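Local structure of exopolygalacturonate lyase (Vibrio vulnificus, 5A29) at residues A85-F90 with I517-E521; S546-H550 with A559-N563. The protein probably cleaves pectic polysaccharides such as polygalacturonate by beta-elimination, as a manganese-binding lyase of polysaccharide lyase family 2. One frame throughout, in Å; residues are numbered along the deposited sequence.

Contact 1. Residues A85-F90 with I517-E521; sequences ANQQNF and IDAIE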
loop_
_atom_site.group_PDB
_atom_site.type_symbol
_atom_site.label_atom_id
_atom_site.label_comp_id
_atom_site.label_asym_id
_atom_site.label_seq_id
_atom_site.Cartn_x
_atom_site.Cartn_y
_atom_site.Cartn_z
ATOM N N ALA A 85 4.417 9.659 -7.980
ATOM C CA ALA A 85 3.752 8.483 -7.357
ATOM C C ALA A 85 4.345 8.164 -5.931
ATOM O O ALA A 85 3.720 7.463 -5.126
ATOM C CB ALA A 85 3.895 7.258 -8.262
ATOM N N ASN A 86 5.560 8.664 -5.662
ATOM C CA ASN A 86 6.269 8.457 -4.388
ATOM C C ASN A 86 6.142 9.688 -3.436
ATOM O O ASN A 86 6.995 9.867 -2.551
ATOM C CB ASN A 86 7.790 8.228 -4.664
ATOM C CG ASN A 86 8.050 6.962 -5.495
ATOM O OD1 ASN A 86 7.142 6.164 -5.703
ATOM N ND2 ASN A 86 9.274 6.789 -5.980
ATOM N N GLN A 87 5.209 10.593 -3.723
ATOM C CA GLN A 87 5.098 11.864 -2.978
ATOM C C GLN A 87 3.691 12.079 -2.519
ATOM O O GLN A 87 3.378 13.123 -1.967
ATOM C CB GLN A 87 5.502 13.031 -3.873
ATOM C CG GLN A 87 6.948 12.842 -4.368
ATOM C CD GLN A 87 7.353 13.924 -5.370
ATOM O OE1 GLN A 87 6.622 14.894 -5.595
ATOM N NE2 GLN A 87 8.496 13.733 -5.989
ATOM N N GLN A 88 2.822 11.072 -2.688
ATOM C CA GLN A 88 1.406 11.289 -2.306
ATOM C C GLN A 88 1.255 11.492 -0.796
ATOM O O GLN A 88 0.323 12.195 -0.349
ATOM C CB GLN A 88 0.508 10.126 -2.830
ATOM C CG GLN A 88 0.671 9.905 -4.358
ATOM C CD GLN A 88 0.042 11.069 -5.123
ATOM O OE1 GLN A 88 -1.133 11.347 -4.936
ATOM N NE2 GLN A 88 0.841 11.818 -5.908
ATOM N N ASN A 89 2.090 10.806 -0.011
ATOM C CA ASN A 89 1.985 10.986 1.433
ATOM C C ASN A 89 2.485 12.347 1.896
ATOM O O ASN A 89 2.040 12.835 2.913
ATOM C CB ASN A 89 2.652 9.888 2.195
ATOM C CG ASN A 89 1.949 8.610 1.998
ATOM O OD1 ASN A 89 0.721 8.526 2.211
ATOM N ND2 ASN A 89 2.717 7.563 1.657
ATOM N N PHE A 90 3.413 12.920 1.150
ATOM C CA PHE A 90 3.798 14.317 1.423
ATOM C C PHE A 90 2.695 15.317 1.108
ATOM O O PHE A 90 2.484 16.258 1.883
ATOM C CB PHE A 90 5.121 14.665 0.704
ATOM C CG PHE A 90 5.689 16.008 1.122
ATOM C CD1 PHE A 90 6.273 16.141 2.401
ATOM C CD2 PHE A 90 5.540 17.140 0.314
ATOM C CE1 PHE A 90 6.763 17.395 2.819
ATOM C CE2 PHE A 90 6.038 18.369 0.708
ATOM C CZ PHE A 90 6.628 18.500 1.978
ATOM N N ILE A 517 10.744 11.543 0.998
ATOM C CA ILE A 517 9.683 12.456 1.388
ATOM C C ILE A 517 8.289 11.802 1.414
ATOM O O ILE A 517 7.291 12.469 1.690
ATOM C CB ILE A 517 9.603 13.718 0.487
ATOM C CG1 ILE A 517 9.056 13.415 -0.934
ATOM C CG2 ILE A 517 10.962 14.373 0.358
ATOM C CD1 ILE A 517 8.645 14.710 -1.618
ATOM N N ASP A 518 8.233 10.507 1.189
ATOM C CA ASP A 518 6.935 9.807 1.417
ATOM C C ASP A 518 6.798 9.230 2.812
ATOM O O ASP A 518 5.892 8.490 3.081
ATOM C CB ASP A 518 6.759 8.683 0.389
ATOM C CG ASP A 518 5.343 8.703 -0.278
ATOM O OD1 ASP A 518 4.738 9.817 -0.334
ATOM O OD2 ASP A 518 4.902 7.622 -0.790
ATOM N N ALA A 519 7.692 9.607 3.736
ATOM C CA ALA A 519 7.594 9.158 5.146
ATOM C C ALA A 519 6.145 9.382 5.698
ATOM O O ALA A 519 5.497 10.425 5.470
ATOM C CB ALA A 519 8.598 9.976 5.976
ATOM N N ILE A 520 5.680 8.446 6.491
ATOM C CA ILE A 520 4.303 8.621 7.011
ATOM C C ILE A 520 4.272 9.144 8.450
ATOM O O ILE A 520 3.221 9.476 8.972
ATOM C CB ILE A 520 3.539 7.310 6.946
ATOM C CG1 ILE A 520 4.285 6.272 7.768
ATOM C CG2 ILE A 520 3.339 6.886 5.483
ATOM C CD1 ILE A 520 3.435 5.100 8.087
ATOM N N GLU A 521 5.425 9.225 9.110
ATOM C CA GLU A 521 5.463 9.803 10.479
ATOM C C GLU A 521 4.734 11.170 10.516
ATOM O O GLU A 521 3.975 11.393 11.461
ATOM C CB GLU A 521 6.927 10.023 10.957
ATOM C CG GLU A 521 7.619 8.724 11.362
ATOM C CD GLU A 521 8.277 7.957 10.163
ATOM O OE1 GLU A 521 8.103 8.327 8.985
ATOM O OE2 GLU A 521 8.907 6.902 10.424
HETATM O O HOH W 1 3.117 8.059 -2.581
HETATM O O HOH W 2 3.070 11.788 5.693
#

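Contact 2. Residues S546-H550 with A559-N563; sequences SGYIH and AYDTN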
loop_
_atom_site.group_PDB
_atom_site.type_symbol
_atom_site.label_atom_id
_atom_site.label_comp_id
_atom_site.label_asym_id
_atom_site.label_seq_id
_atom_site.Cartn_x
_atom_site.Cartn_y
_atom_site.Cartn_z
ATOM N N SER A 546 2.213 3.071 -1.009
ATOM C CA SER A 546 3.628 3.435 -0.986
ATOM C C SER A 546 4.145 3.254 -2.419
ATOM O O SER A 546 3.476 2.606 -3.272
ATOM C CB SER A 546 4.423 2.516 -0.054
ATOM O OG SER A 546 4.288 1.151 -0.558
ATOM N N GLY A 547 5.360 3.724 -2.658
ATOM C CA GLY A 547 5.923 3.693 -4.022
ATOM C C GLY A 547 7.355 3.171 -4.009
ATOM O O GLY A 547 7.893 2.842 -2.939
ATOM N N TYR A 548 7.926 2.966 -5.212
ATOM C CA TYR A 548 9.294 2.433 -5.382
ATOM C C TYR A 548 9.610 2.696 -6.882
ATOM O O TYR A 548 8.702 3.121 -7.667
ATOM C CB TYR A 548 9.444 0.921 -5.059
ATOM C CG TYR A 548 8.589 0.085 -5.986
ATOM C CD1 TYR A 548 7.234 -0.129 -5.681
ATOM C CD2 TYR A 548 9.075 -0.351 -7.259
ATOM C CE1 TYR A 548 6.390 -0.820 -6.544
ATOM C CE2 TYR A 548 8.218 -1.006 -8.157
ATOM C CZ TYR A 548 6.880 -1.249 -7.786
ATOM O OH TYR A 548 6.020 -1.961 -8.625
ATOM N N ILE A 549 10.898 2.535 -7.238
ATOM C CA ILE A 549 11.337 2.645 -8.632
ATOM C C ILE A 549 12.165 1.403 -8.878
ATOM O O ILE A 549 12.976 1.021 -8.033
ATOM C CB ILE A 549 12.181 3.940 -8.873
ATOM C CG1 ILE A 549 11.331 5.139 -8.417
ATOM C CG2 ILE A 549 12.600 4.099 -10.365
ATOM C CD1 ILE A 549 11.993 6.504 -8.591
ATOM N N HIS A 550 11.954 0.784 -10.044
ATOM C CA HIS A 550 12.579 -0.473 -10.351
ATOM C C HIS A 550 13.236 -0.357 -11.755
ATOM O O HIS A 550 12.568 0.026 -12.722
ATOM C CB HIS A 550 11.499 -1.542 -10.398
ATOM C CG HIS A 550 12.030 -2.920 -10.598
ATOM N ND1 HIS A 550 11.319 -3.905 -11.269
ATOM C CD2 HIS A 550 13.215 -3.474 -10.250
ATOM C CE1 HIS A 550 12.048 -5.008 -11.308
ATOM N NE2 HIS A 550 13.201 -4.779 -10.690
ATOM N N ALA A 559 17.092 -3.814 -9.793
ATOM C CA ALA A 559 17.329 -3.008 -8.582
ATOM C C ALA A 559 16.141 -2.147 -8.223
ATOM O O ALA A 559 15.496 -1.580 -9.096
ATOM C CB ALA A 559 18.556 -2.111 -8.784
ATOM N N TYR A 560 15.932 -1.943 -6.920
ATOM C CA TYR A 560 14.872 -1.000 -6.453
ATOM C C TYR A 560 15.563 0.179 -5.706
ATOM O O TYR A 560 16.481 -0.060 -4.889
ATOM C CB TYR A 560 13.966 -1.722 -5.416
ATOM C CG TYR A 560 13.202 -2.847 -6.043
ATOM C CD1 TYR A 560 13.768 -4.118 -6.208
ATOM C CD2 TYR A 560 11.928 -2.615 -6.579
ATOM C CE1 TYR A 560 13.070 -5.126 -6.884
ATOM C CE2 TYR A 560 11.214 -3.628 -7.214
ATOM C CZ TYR A 560 11.786 -4.870 -7.363
ATOM O OH TYR A 560 11.045 -5.842 -8.009
ATOM N N ASP A 561 15.036 1.376 -5.892
ATOM C CA ASP A 561 15.487 2.541 -5.080
ATOM C C ASP A 561 15.393 2.318 -3.546
ATOM O O ASP A 561 16.287 2.742 -2.765
ATOM C CB ASP A 561 14.758 3.817 -5.475
ATOM C CG ASP A 561 13.225 3.765 -5.199
ATOM O OD1 ASP A 561 12.691 2.663 -5.058
ATOM O OD2 ASP A 561 12.551 4.829 -5.163
ATOM N N THR A 562 14.392 1.543 -3.147
ATOM C CA THR A 562 14.198 1.102 -1.773
ATOM C C THR A 562 15.477 0.599 -1.164
ATOM O O THR A 562 15.768 0.891 -0.030
ATOM C CB THR A 562 13.167 -0.069 -1.777
ATOM O OG1 THR A 562 12.067 0.347 -2.620
ATOM C CG2 THR A 562 12.589 -0.285 -0.398
ATOM N N ASN A 563 16.252 -0.180 -1.920
ATOM C CA ASN A 563 17.492 -0.688 -1.407
ATOM C C ASN A 563 18.659 0.189 -1.854
ATOM O O ASN A 563 19.434 0.631 -1.022
ATOM C CB ASN A 563 17.723 -2.088 -1.929
ATOM C CG ASN A 563 18.968 -2.691 -1.349
ATOM O OD1 ASN A 563 19.049 -2.924 -0.136
ATOM N ND2 ASN A 563 19.972 -2.907 -2.196
HETATM O O HOH W 3 10.695 4.861 -3.262
HETATM O O HOH W 4 11.013 2.517 -1.807
#

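Contact 1. Residues A85-F90 with I517-E521
Asp518 reaches into the start of helix 88-101, and its carboxylate carries most of the polar contact. Asp518 OD1 accepts the backbone N-H of Asn89 at 2.8 Å, met on the syn side but 28° out of the carboxylate plane, with a bent N-H...O angle of 140°. The other oxygen works through water 1, which donates to Asp518 OD2 at 2.6 Å and to Ala85 O, and accepts the N-H of Gln88. Two N-H groups of the first helical turn, just past the N-cap residue Gln87, are thus served by one acid, directly and through water. The helix end would be expected to favour the negative charge. Water 2 bridges the backbones further along, donating to Asn89 O and Ala519 O.

Apolar packing is concentrated at Ile517. Ile517 CD1 meets CG of Gln87 at 3.7 Å, the two side chains running obliquely past each other, while the amide of Gln87 is held elsewhere by Leu57 and Asp59. Ile517 CD1 also lies 4.2 Å from Phe90 CB. The Asn89 and Asp518 side chains cross at about a right angle, with amide and carboxylate planes 35° apart. CG2 of Ile520 lies 3.9 Å from Asn89 ND2, which makes a weak hydrogen bond to Gly545 O.

The contact joins the N-terminal end of helix 88-101 to the loop between strand 514-516 and helix 521-532; helix 27-46 packs on Phe90, Ile517 and Ala519, and helix 467-480 on Ile520.

Contact 2. Residues S546-H550 with A559-N563
Between Ile549-His550 and Tyr560-Asp561 the backbones run antiparallel, with His550 and Tyr560 as a non-hydrogen-bonded pair and the N-H of Asp561 bonded to Ile549 O at 3.0 Å. Ile549 O also receives a CA-H...O contact from Tyr560 CA at 3.2 Å.

Asp561 returns the bond through its side chain: Asp561 OD1 takes the N-H of Ile549 at 2.8 Å, a fairly straight approach that comes from well above the carboxylate plane. CG sits between the backbone N and carbonyl carbon (chi1 64°), which turns the carboxylate back across the Ile549 side chain, where Asp561 OD2 lies 3.5 Å from Ile549 CG1. Water 3 donates to Asp561 OD2 and, weakly, to Gly547 O.

The rings of His550 and Tyr560 form an offset stack with parallel planes, centroids 4.1 Å apart. The phenol is slid along so that its OH lies over the centre of the imidazole, while His550 CD2 sits over the Tyr560 ring toward its rim. CG of His550 is anti to its backbone N (chi1 -175°), which lays the imidazole against the tyrosine, and NE2 is bonded to Asn558. Tyr548 completes the aromatic cluster: Tyr548 CD2 comes in at the edge of the Tyr560 ring, 3.7 Å from Tyr560 CD2, with the ring planes inclined at 60°.

This cluster borders the manganese site. Tyr548 OH is bonded to the metal ligand Glu154, and His550 O to ND1 of the ligand His133, whose ring also meets that of His550. The chemistry is therefore consistent with a second shell: Asp561 secures Ile549, the residue between Tyr548 and His550, and these two may in turn help to position Glu154 and His133.

Both contacts are buried, but they hold different elements. Contact 1 ties residues far apart in sequence, a helix start and a late loop, whereas contact 2 joins two segments only nine residues apart, around a short strand pair near the C-terminal end of the chain. In each, an aspartate accepts a backbone N-H across the interface; contact 1 surrounds it with water and aliphatic packing, contact 2 with aromatic rings beside the manganese site. The two meet at Asn86, where Asn86 OD1 packs 3.2 Å from Gly547 CA. Asn86 ND2 is hydrogen-bonded to Asp59, whose backbone bonds to Ile517 of contact 1, so Asn86 stands between the two contacts.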